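Long-range contact in quinoline 2-oxidoreductase large subunit (Pseudomonas putida, PDB 1T3Q), which probably hydroxylates quinoline at carbon 2 as the molybdenum-bearing subunit of a xanthine dehydrogenase-family enzyme, carrying the molybdopterin cytosine dinucleotide cofactor: residues Q570-L575 with T615-F620. Residues are numbered along the deposited sequence; the frame is centred on the assembly and turned at random.
Sequences QLAGHL and THPPGF
Residues 570-575, ending helix 549-576, pack against residues 615-620, between helix 602-611 and strand 625-629 of the molybdopterin cofactor-binding region. The register pairs L571-H616 and H574-P617 (CA-CA 6.1 Å each) and L575-T615 (7.1 Å). P617 to F620 form a type II beta turn, closed by F620 N to P617 O (3.2 Å). L571 (chi1 t, chi2 p) sends CD1 to 3.8 Å from P617 CD, with CB 4.1 Å from F620 CZ; A608 also touches it. H574 (t, chi2 65°) has P617 CB over one ring face, a CH-pi contact 3.7 Å from the centroid; at the ring edge its CD2 lies 3.0 Å from T615 O. L575 (mt) puts CD2 3.7 Å from T615 CB, and Q570 (mt) places NE2 3.6 Å from F620 CD2, at the ring edge. T615 OG1 is hydrogen-bonded to A612 O, and the F620 backbone to the second subunit. No hydrogen bond joins the segments: they meet by van der Waals and CH-pi packing, and T615 O, also 3.1 Å from L571 CD1, is buried without a partner.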
ATOM      1  N   GLN B 570      -7.522  28.870  23.527  1.00 22.99           N
ATOM      2  CA  GLN B 570      -7.801  30.232  23.088  1.00 22.03           C
ATOM      3  C   GLN B 570      -9.233  30.378  22.601  1.00 21.70           C
ATOM      4  O   GLN B 570      -9.904  31.365  22.897  1.00 21.51           O
ATOM      5  CB  GLN B 570      -6.848  30.632  21.960  1.00 22.73           C
ATOM      6  CG  GLN B 570      -5.396  30.620  22.367  1.00 23.23           C
ATOM      7  CD  GLN B 570      -4.464  30.892  21.208  1.00 25.64           C
ATOM      8  OE1 GLN B 570      -3.249  30.809  21.350  1.00 28.04           O
ATOM      9  NE2 GLN B 570      -5.029  31.217  20.055  1.00 24.68           N
ATOM     10  N   LEU B 571      -9.700  29.400  21.836  1.00 21.00           N
ATOM     11  CA  LEU B 571     -11.056  29.442  21.318  1.00 20.01           C
ATOM     12  C   LEU B 571     -12.048  29.248  22.459  1.00 20.36           C
ATOM     13  O   LEU B 571     -13.074  29.927  22.528  1.00 20.34           O
ATOM     14  CB  LEU B 571     -11.258  28.348  20.265  1.00 18.80           C
ATOM     15  CG  LEU B 571     -12.660  28.260  19.664  1.00 18.70           C
ATOM     16  CD1 LEU B 571     -13.026  29.603  19.049  1.00 21.30           C
ATOM     17  CD2 LEU B 571     -12.710  27.162  18.605  1.00 19.26           C
ATOM     18  N   ALA B 572     -11.742  28.314  23.350  1.00 21.34           N
ATOM     19  CA  ALA B 572     -12.616  28.034  24.480  1.00 21.92           C
ATOM     20  C   ALA B 572     -12.698  29.243  25.411  1.00 22.99           C
ATOM     21  O   ALA B 572     -13.775  29.591  25.897  1.00 23.07           O
ATOM     22  CB  ALA B 572     -12.104  26.822  25.240  1.00 22.26           C
ATOM     23  N   GLY B 573     -11.555  29.874  25.657  1.00 24.03           N
ATOM     24  CA  GLY B 573     -11.532  31.037  26.528  1.00 25.37           C
ATOM     25  C   GLY B 573     -12.356  32.169  25.944  1.00 26.93           C
ATOM     26  O   GLY B 573     -12.998  32.930  26.670  1.00 27.21           O
ATOM     27  N   HIS B 574     -12.338  32.275  24.619  1.00 27.35           N
ATOM     28  CA  HIS B 574     -13.085  33.309  23.919  1.00 27.87           C
ATOM     29  C   HIS B 574     -14.585  33.101  24.110  1.00 29.86           C
ATOM     30  O   HIS B 574     -15.326  34.047  24.385  1.00 30.67           O
ATOM     31  CB  HIS B 574     -12.741  33.278  22.429  1.00 27.18           C
ATOM     32  CG  HIS B 574     -13.453  34.315  21.619  1.00 26.95           C
ATOM     33  ND1 HIS B 574     -13.239  35.666  21.786  1.00 26.12           N
ATOM     34  CD2 HIS B 574     -14.369  34.198  20.628  1.00 26.21           C
ATOM     35  CE1 HIS B 574     -13.991  36.338  20.933  1.00 25.51           C
ATOM     36  NE2 HIS B 574     -14.687  35.469  20.218  1.00 28.43           N
ATOM     37  N   LEU B 575     -15.027  31.856  23.976  1.00 28.47           N
ATOM     38  CA  LEU B 575     -16.438  31.528  24.128  1.00 29.89           C
ATOM     39  C   LEU B 575     -16.895  31.554  25.585  1.00 30.23           C
ATOM     40  O   LEU B 575     -18.034  31.912  25.873  1.00 30.49           O
ATOM     41  CB  LEU B 575     -16.720  30.147  23.531  1.00 31.42           C
ATOM     42  CG  LEU B 575     -16.463  29.977  22.030  1.00 33.00           C
ATOM     43  CD1 LEU B 575     -16.572  28.509  21.651  1.00 32.41           C
ATOM     44  CD2 LEU B 575     -17.461  30.813  21.244  1.00 34.13           C
ATOM     45  N   THR B 615     -17.056  32.051  15.652  1.00 28.19           N
ATOM     46  CA  THR B 615     -16.679  31.872  17.054  1.00 27.32           C
ATOM     47  C   THR B 615     -15.195  32.112  17.338  1.00 27.32           C
ATOM     48  O   THR B 615     -14.779  32.125  18.495  1.00 27.53           O
ATOM     49  CB  THR B 615     -17.022  30.443  17.550  1.00 26.94           C
ATOM     50  OG1 THR B 615     -16.160  29.495  16.913  1.00 25.34           O
ATOM     51  CG2 THR B 615     -18.467  30.090  17.226  1.00 26.17           C
ATOM     52  N   HIS B 616     -14.402  32.305  16.289  1.00 25.47           N
ATOM     53  CA  HIS B 616     -12.966  32.512  16.441  1.00 24.62           C
ATOM     54  C   HIS B 616     -12.588  33.892  16.970  1.00 25.13           C
ATOM     55  O   HIS B 616     -13.132  34.900  16.530  1.00 26.13           O
ATOM     56  CB  HIS B 616     -12.255  32.316  15.098  1.00 23.10           C
ATOM     57  CG  HIS B 616     -12.423  30.949  14.511  1.00 22.76           C
ATOM     58  ND1 HIS B 616     -13.233  29.985  15.074  1.00 24.45           N
ATOM     59  CD2 HIS B 616     -11.886  30.388  13.402  1.00 20.42           C
ATOM     60  CE1 HIS B 616     -13.186  28.889  14.336  1.00 21.09           C
ATOM     61  NE2 HIS B 616     -12.377  29.108  13.316  1.00 21.97           N
ATOM     62  N   PRO B 617     -11.644  33.950  17.923  1.00 25.75           N
ATOM     63  CA  PRO B 617     -11.216  35.241  18.472  1.00 25.84           C
ATOM     64  C   PRO B 617     -10.297  35.930  17.454  1.00 27.54           C
ATOM     65  O   PRO B 617      -9.749  35.279  16.561  1.00 25.66           O
ATOM     66  CB  PRO B 617     -10.482  34.843  19.749  1.00 25.90           C
ATOM     67  CG  PRO B 617      -9.884  33.515  19.382  1.00 26.37           C
ATOM     68  CD  PRO B 617     -11.037  32.836  18.672  1.00 24.43           C
ATOM     69  N   PRO B 618     -10.119  37.255  17.567  1.00 28.00           N
ATOM     70  CA  PRO B 618      -9.245  37.937  16.602  1.00 27.82           C
ATOM     71  C   PRO B 618      -7.802  37.428  16.607  1.00 25.31           C
ATOM     72  O   PRO B 618      -7.258  37.083  17.657  1.00 24.33           O
ATOM     73  CB  PRO B 618      -9.359  39.409  17.015  1.00 28.85           C
ATOM     74  CG  PRO B 618      -9.660  39.328  18.489  1.00 30.83           C
ATOM     75  CD  PRO B 618     -10.658  38.202  18.558  1.00 29.35           C
ATOM     76  N   GLY B 619      -7.200  37.377  15.419  1.00 24.50           N
ATOM     77  CA  GLY B 619      -5.828  36.918  15.271  1.00 23.05           C
ATOM     78  C   GLY B 619      -5.642  35.418  15.440  1.00 22.43           C
ATOM     79  O   GLY B 619      -4.521  34.914  15.419  1.00 23.13           O
ATOM     80  N   PHE B 620      -6.749  34.707  15.616  1.00 20.64           N
ATOM     81  CA  PHE B 620      -6.737  33.260  15.812  1.00 21.52           C
ATOM     82  C   PHE B 620      -6.160  32.492  14.626  1.00 21.45           C
ATOM     83  O   PHE B 620      -6.346  32.884  13.473  1.00 21.08           O
ATOM     84  CB  PHE B 620      -8.170  32.778  16.055  1.00 20.94           C
ATOM     85  CG  PHE B 620      -8.286  31.318  16.414  1.00 21.54           C
ATOM     86  CD1 PHE B 620      -9.138  30.482  15.695  1.00 20.50           C
ATOM     87  CD2 PHE B 620      -7.602  30.795  17.506  1.00 20.47           C
ATOM     88  CE1 PHE B 620      -9.314  29.153  16.062  1.00 18.19           C
ATOM     89  CE2 PHE B 620      -7.771  29.463  17.881  1.00 21.75           C
ATOM     90  CZ  PHE B 620      -8.632  28.642  17.156  1.00 17.90           C
TER